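Local coordinates for acetoin utilization protein AcuB, putative (Vibrio cholerae, PDB 2O16) that is of unknown function but carries a pair of CBS domains and may play a regulatory part in acetoin utilization, at residues A[89-92]-A[93-97]; A[122-126]-A[127-131]. All coordinates share one frame; numbering follows the deposited sequence. Where two conformers were deposited one is given.

Both contacts belong to the second CBS domain, one following the other along the chain, with centres about 13 Å apart. Contact 1 (89-97) is the surface turn that leads into helix 97-106, while contact 2 (122-131) is the junction where strand 119-124 gives way to helix 126-141. They touch through apolar side chains: Leu97 CD1 lies 4.0 Å from Phe129 CE1, and Val91 CG1 lies 4.3 Å from Ile124 CD1. A phosphate ion, probably from the crystallisation liquor, sits at the start of helix 126-141 in contact 2. Its position is consistent with the phosphate-binding part of the nucleotide sites known in other CBS proteins.

Contact 1: A[89-92]-A[93-97]; sequences TSVA and PQAGL
With chi1 at 69°, Val91 directs CG2 anti to its backbone N, and this methyl comes up against Ala95 CB at 3.5 Å, a little closer than usual for two carbons. Gln94 bends back through a chi1 of 67° and a chi2 of -89°, which returns its amide to the methyl of Ala92; NE2 and CB are 3.5 Å apart. That approach is plain van der Waals contact, with the aliphatic stem looping outward and the polar end at the surface. Residues 92 to 95 form a type I beta turn. Ala95 N donates to Ala92 O over 3.1 Å in a nearly straight bond, although the donor stands well above the carbonyl plane. Pro93 suits the second position of the turn, because its ring fixes phi and it has no N-H to satisfy there. Its CD packs against Ala92 CB at 3.6 Å. In the CBS domain this turn carries the chain from the extended residues that pair with strand 112-116 to helix 97-106, for which Gly96 occupies the N-cap position. The small methyl of Ala95 lets the chain bend sharply beside Val91, and both side chains also touch Ser100 of that helix. The backbone of Val91 bonds to Pro113 and Val115, while that of Ala95 pairs with Val7 in the N-terminal part of the chain.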
ATOM      1  N   THR A  89      -9.201   2.834  -0.307  1.00 18.39           N
ATOM      2  CA  THR A  89      -9.486   2.101   0.929  1.00 19.19           C
ATOM      3  C   THR A  89      -8.303   2.316   1.861  1.00 19.69           C
ATOM      4  O   THR A  89      -7.151   2.208   1.418  1.00 18.73           O
ATOM      5  CB  THR A  89      -9.701   0.599   0.651  1.00 20.41           C
ATOM      6  OG1 THR A  89     -10.747   0.453  -0.320  1.00 22.18           O
ATOM      7  CG2 THR A  89     -10.127  -0.181   1.949  1.00 19.42           C
ATOM      8  N   SER A  90      -8.580   2.645   3.116  1.00 17.83           N
ATOM      9  CA  SER A  90      -7.522   2.865   4.116  1.00 18.81           C
ATOM     10  C   SER A  90      -8.012   2.374   5.485  1.00 19.33           C
ATOM     11  O   SER A  90      -9.207   1.958   5.645  1.00 19.11           O
ATOM     12  CB  SER A  90      -7.131   4.357   4.190  1.00 18.98           C
ATOM     13  OG  SER A  90      -8.245   5.113   4.639  1.00 19.78           O
ATOM     14  N   VAL A  91      -7.100   2.406   6.461  1.00 18.42           N
ATOM     15  CA  VAL A  91      -7.419   1.990   7.832  1.00 18.29           C
ATOM     16  C   VAL A  91      -6.664   2.890   8.810  1.00 18.62           C
ATOM     17  O   VAL A  91      -5.637   3.474   8.445  1.00 20.02           O
ATOM     18  CB  VAL A  91      -7.041   0.492   8.046  1.00 17.89           C
ATOM     19  CG1 VAL A  91      -5.483   0.279   8.043  1.00 16.23           C
ATOM     20  CG2 VAL A  91      -7.648  -0.096   9.349  1.00 17.31           C
ATOM     21  N   ALA A  92      -7.148   2.993  10.048  1.00 19.20           N
ATOM     22  CA  ALA A  92      -6.420   3.718  11.116  1.00 19.13           C
ATOM     23  C   ALA A  92      -5.340   2.853  11.770  1.00 19.33           C
ATOM     24  O   ALA A  92      -5.482   1.622  11.831  1.00 19.23           O
ATOM     25  CB  ALA A  92      -7.410   4.245  12.185  1.00 19.09           C
ATOM     26  N   PRO A  93      -4.233   3.475  12.241  1.00 20.93           N
ATOM     27  CA  PRO A  93      -3.141   2.696  12.838  1.00 20.96           C
ATOM     28  C   PRO A  93      -3.498   1.902  14.093  1.00 21.79           C
ATOM     29  O   PRO A  93      -2.850   0.916  14.362  1.00 22.02           O
ATOM     30  CB  PRO A  93      -2.102   3.761  13.194  1.00 21.09           C
ATOM     31  CG  PRO A  93      -2.885   5.008  13.324  1.00 22.19           C
ATOM     32  CD  PRO A  93      -3.910   4.910  12.235  1.00 20.27           C
ATOM     33  N   GLN A  94      -4.521   2.316  14.839  1.00 22.64           N
ATOM     34  CA  GLN A  94      -4.900   1.603  16.055  1.00 24.03           C
ATOM     35  C   GLN A  94      -5.796   0.384  15.773  1.00 23.99           C
ATOM     36  O   GLN A  94      -6.125  -0.376  16.703  1.00 24.19           O
ATOM     37  CB  GLN A  94      -5.597   2.557  17.046  1.00 23.68           C
ATOM     38  CG  GLN A  94      -6.957   3.061  16.549  1.00 28.65           C
ATOM     39  CD  GLN A  94      -6.878   4.347  15.714  1.00 32.51           C
ATOM     40  OE1 GLN A  94      -5.789   4.782  15.287  1.00 31.39           O
ATOM     41  NE2 GLN A  94      -8.048   4.981  15.507  1.00 33.20           N
ATOM     42  N   ALA A  95      -6.198   0.180  14.511  1.00 22.70           N
ATOM     43  CA  ALA A  95      -7.091  -0.947  14.187  1.00 22.08           C
ATOM     44  C   ALA A  95      -6.470  -2.280  14.606  1.00 21.96           C
ATOM     45  O   ALA A  95      -5.255  -2.414  14.597  1.00 20.83           O
ATOM     46  CB  ALA A  95      -7.449  -0.962  12.707  1.00 22.24           C
ATOM     47  N   GLY A  96      -7.307  -3.257  14.966  1.00 21.83           N
ATOM     48  CA  GLY A  96      -6.800  -4.585  15.311  1.00 21.39           C
ATOM     49  C   GLY A  96      -6.307  -5.290  14.050  1.00 21.24           C
ATOM     50  O   GLY A  96      -6.942  -5.208  12.980  1.00 19.22           O
ATOM     51  N   LEU A  97      -5.204  -6.010  14.190  1.00 20.84           N
ATOM     52  CA  LEU A  97      -4.591  -6.671  13.049  1.00 20.79           C
ATOM     53  C   LEU A  97      -5.487  -7.756  12.485  1.00 20.30           C
ATOM     54  O   LEU A  97      -5.685  -7.778  11.289  1.00 20.94           O
ATOM     55  CB  LEU A  97      -3.206  -7.246  13.365  1.00 19.86           C
ATOM     56  CG  LEU A  97      -2.619  -8.190  12.302  1.00 21.69           C
ATOM     57  CD1 LEU A  97      -2.421  -7.485  10.963  1.00 21.99           C
ATOM     58  CD2 LEU A  97      -1.273  -8.820  12.783  1.00 20.96           C
TER

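Contact 2: A[122-126]-A[127-131]. With PO4 (phosphate ion), chain C.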
ATOM      1  N   GLY A 122       1.625   4.713   7.149  1.00 18.17           N
ATOM      2  CA  GLY A 122       2.180   3.404   6.824  1.00 17.50           C
ATOM      3  C   GLY A 122       1.365   2.722   5.747  1.00 17.81           C
ATOM      4  O   GLY A 122       0.360   3.259   5.304  1.00 17.37           O
ATOM      5  N   ILE A 123       1.804   1.527   5.341  1.00 18.61           N
ATOM      6  CA  ILE A 123       1.000   0.650   4.476  1.00 19.03           C
ATOM      7  C   ILE A 123       1.059  -0.775   4.996  1.00 18.78           C
ATOM      8  O   ILE A 123       2.050  -1.164   5.623  1.00 18.09           O
ATOM      9  CB  ILE A 123       1.468   0.649   2.983  1.00 19.34           C
ATOM     10  CG1 ILE A 123       2.962   0.246   2.862  1.00 18.68           C
ATOM     11  CG2 ILE A 123       1.142   2.032   2.335  1.00 21.97           C
ATOM     12  CD1 ILE A 123       3.485   0.074   1.375  1.00 21.82           C
ATOM     13  N   ILE A 124      -0.010  -1.540   4.747  1.00 18.36           N
ATOM     14  CA  ILE A 124       0.021  -2.978   4.989  1.00 19.28           C
ATOM     15  C   ILE A 124       0.099  -3.664   3.643  1.00 18.65           C
ATOM     16  O   ILE A 124      -0.780  -3.467   2.798  1.00 19.41           O
ATOM     17  CB  ILE A 124      -1.261  -3.492   5.687  1.00 18.23           C
ATOM     18  CG1 ILE A 124      -1.536  -2.738   6.996  1.00 19.59           C
ATOM     19  CG2 ILE A 124      -1.152  -5.028   5.902  1.00 20.32           C
ATOM     20  CD1 ILE A 124      -2.901  -3.098   7.592  1.00 21.47           C
ATOM     21  N   THR A 125       1.134  -4.464   3.421  1.00 18.67           N
ATOM     22  CA  THR A 125       1.215  -5.232   2.179  1.00 19.69           C
ATOM     23  C   THR A 125       1.399  -6.712   2.462  1.00 19.47           C
ATOM     24  O   THR A 125       1.645  -7.110   3.611  1.00 17.57           O
ATOM     25  CB  THR A 125       2.405  -4.829   1.273  1.00 20.69           C
ATOM     26  OG1 THR A 125       3.611  -5.029   1.991  1.00 24.29           O
ATOM     27  CG2 THR A 125       2.290  -3.359   0.800  1.00 21.98           C
ATOM     28  N   ASP A 126       1.301  -7.530   1.407  1.00 19.52           N
ATOM     29  CA  ASP A 126       1.565  -8.956   1.566  0.50 19.10           C
ATOM     30  C   ASP A 126       2.923  -9.163   2.278  1.00 19.33           C
ATOM     31  O   ASP A 126       3.051 -10.059   3.129  1.00 18.55           O
ATOM     32  CB  ASP A 126       1.458  -9.701   0.220  0.50 18.36           C
ATOM     33  CG  ASP A 126       2.123  -8.948  -0.937  0.50 16.34           C
ATOM     34  OD1 ASP A 126       3.049  -8.149  -0.695  0.50 15.63           O
ATOM     35  OD2 ASP A 126       1.723  -9.168  -2.094  0.50 18.09           O
ATOM     36  N   SER A 127       3.920  -8.327   1.961  1.00 19.99           N
ATOM     37  CA  SER A 127       5.237  -8.465   2.609  1.00 20.45           C
ATOM     38  C   SER A 127       5.147  -8.386   4.143  1.00 18.87           C
ATOM     39  O   SER A 127       5.846  -9.103   4.850  1.00 18.49           O
ATOM     40  CB  SER A 127       6.268  -7.466   2.058  1.00 21.53           C
ATOM     41  OG  SER A 127       6.312  -7.560   0.634  1.00 24.35           O
ATOM     42  N   ASP A 128       4.275  -7.528   4.662  1.00 18.38           N
ATOM     43  CA  ASP A 128       4.087  -7.429   6.106  1.00 18.02           C
ATOM     44  C   ASP A 128       3.486  -8.697   6.729  1.00 18.38           C
ATOM     45  O   ASP A 128       3.857  -9.083   7.861  1.00 19.13           O
ATOM     46  CB  ASP A 128       3.242  -6.195   6.471  1.00 18.04           C
ATOM     47  CG  ASP A 128       3.881  -4.906   6.005  1.00 19.39           C
ATOM     48  OD1 ASP A 128       5.096  -4.714   6.257  1.00 20.82           O
ATOM     49  OD2 ASP A 128       3.186  -4.112   5.347  1.00 19.85           O
ATOM     50  N   PHE A 129       2.547  -9.311   6.016  1.00 17.45           N
ATOM     51  CA  PHE A 129       1.958 -10.588   6.437  1.00 16.71           C
ATOM     52  C   PHE A 129       2.951 -11.731   6.409  1.00 16.94           C
ATOM     53  O   PHE A 129       2.900 -12.606   7.260  1.00 15.43           O
ATOM     54  CB  PHE A 129       0.738 -10.941   5.590  1.00 16.07           C
ATOM     55  CG  PHE A 129      -0.445 -10.049   5.859  1.00 17.58           C
ATOM     56  CD1 PHE A 129      -1.011  -9.992   7.127  1.00 17.33           C
ATOM     57  CD2 PHE A 129      -0.967  -9.240   4.853  1.00 21.04           C
ATOM     58  CE1 PHE A 129      -2.121  -9.134   7.385  1.00 20.46           C
ATOM     59  CE2 PHE A 129      -2.089  -8.396   5.101  1.00 20.16           C
ATOM     60  CZ  PHE A 129      -2.635  -8.344   6.357  1.00 17.30           C
ATOM     61  N   VAL A 130       3.853 -11.736   5.425  1.00 16.91           N
ATOM     62  CA  VAL A 130       4.947 -12.730   5.486  1.00 17.20           C
ATOM     63  C   VAL A 130       5.746 -12.640   6.793  1.00 16.47           C
ATOM     64  O   VAL A 130       6.008 -13.640   7.438  1.00 15.92           O
ATOM     65  CB  VAL A 130       5.890 -12.620   4.251  1.00 16.86           C
ATOM     66  CG1 VAL A 130       7.069 -13.614   4.385  1.00 17.96           C
ATOM     67  CG2 VAL A 130       5.117 -12.893   2.942  1.00 16.95           C
ATOM     68  N   THR A 131       6.141 -11.424   7.181  1.00 17.63           N
ATOM     69  CA  THR A 131       6.918 -11.175   8.374  1.00 18.73           C
ATOM     70  C   THR A 131       6.157 -11.623   9.609  1.00 19.76           C
ATOM     71  O   THR A 131       6.695 -12.300  10.499  1.00 18.18           O
ATOM     72  CB  THR A 131       7.246  -9.666   8.520  1.00 19.28           C
ATOM     73  OG1 THR A 131       8.048  -9.250   7.414  1.00 21.74           O
ATOM     74  CG2 THR A 131       8.033  -9.383   9.836  1.00 21.93           C
TER
HETATM   75  P   PO4 C   1       4.666  -5.151  -1.977  1.00 24.81           P
HETATM   76  O1  PO4 C   1       4.341  -3.755  -2.447  1.00 20.35           O
HETATM   77  O2  PO4 C   1       3.424  -5.983  -2.230  1.00 26.39           O
HETATM   78  O3  PO4 C   1       5.770  -5.634  -2.891  1.00 25.01           O
HETATM   79  O4  PO4 C   1       5.099  -5.232  -0.524  1.00 24.24           O
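A capping box formed by Thr125 and Asp128 opens helix 126-141, where strand 119-124 of the CBS domain turns into its last helix. Asp128 reaches back so that OD2 accepts from Thr125 N at 2.8 Å, an almost straight bond (162°) arriving on the anti side and 27° out of the carboxylate plane. Its other oxygen, OD1, is bonded to Thr12 OG1, so both ends of this buried carboxylate are held. Thr125 OG1 also caps the helix by accepting a weak bond from Ser127 N at 3.3 Å. One turn on, Val130 N donates to Asp126 O at 3.0 Å.

A chi1 of 60° carries Thr125 OG1 to the phosphate side of the cap. There Ser127 OG donates to phosphate O4 at 2.9 Å, and Thr125 OG1 lies 2.9 Å from the same oxygen. Small hydroxyl side chains suit a helix start, where the positive end of the helix dipole would probably help to hold an anion. More doubtfully, in one of its two conformers Asp126 OD1 comes within 2.7 Å of phosphate O2, where one acid group probably carries a proton. Asp126 OD2 of that conformer forms a salt bridge with Arg37 of the first CBS domain, from which His38 ND1 and Arg37 N also bond to the ion.

On the apolar flank, Ile124 CG2 meets the Phe129 ring obliquely, 3.6 Å from CE2. Phe129 continues onto Leu97, Ala101 and Met104 of helix 97-106, while Ile124 also packs against Leu112 and Val114 of the adjoining antiparallel strand 112-116.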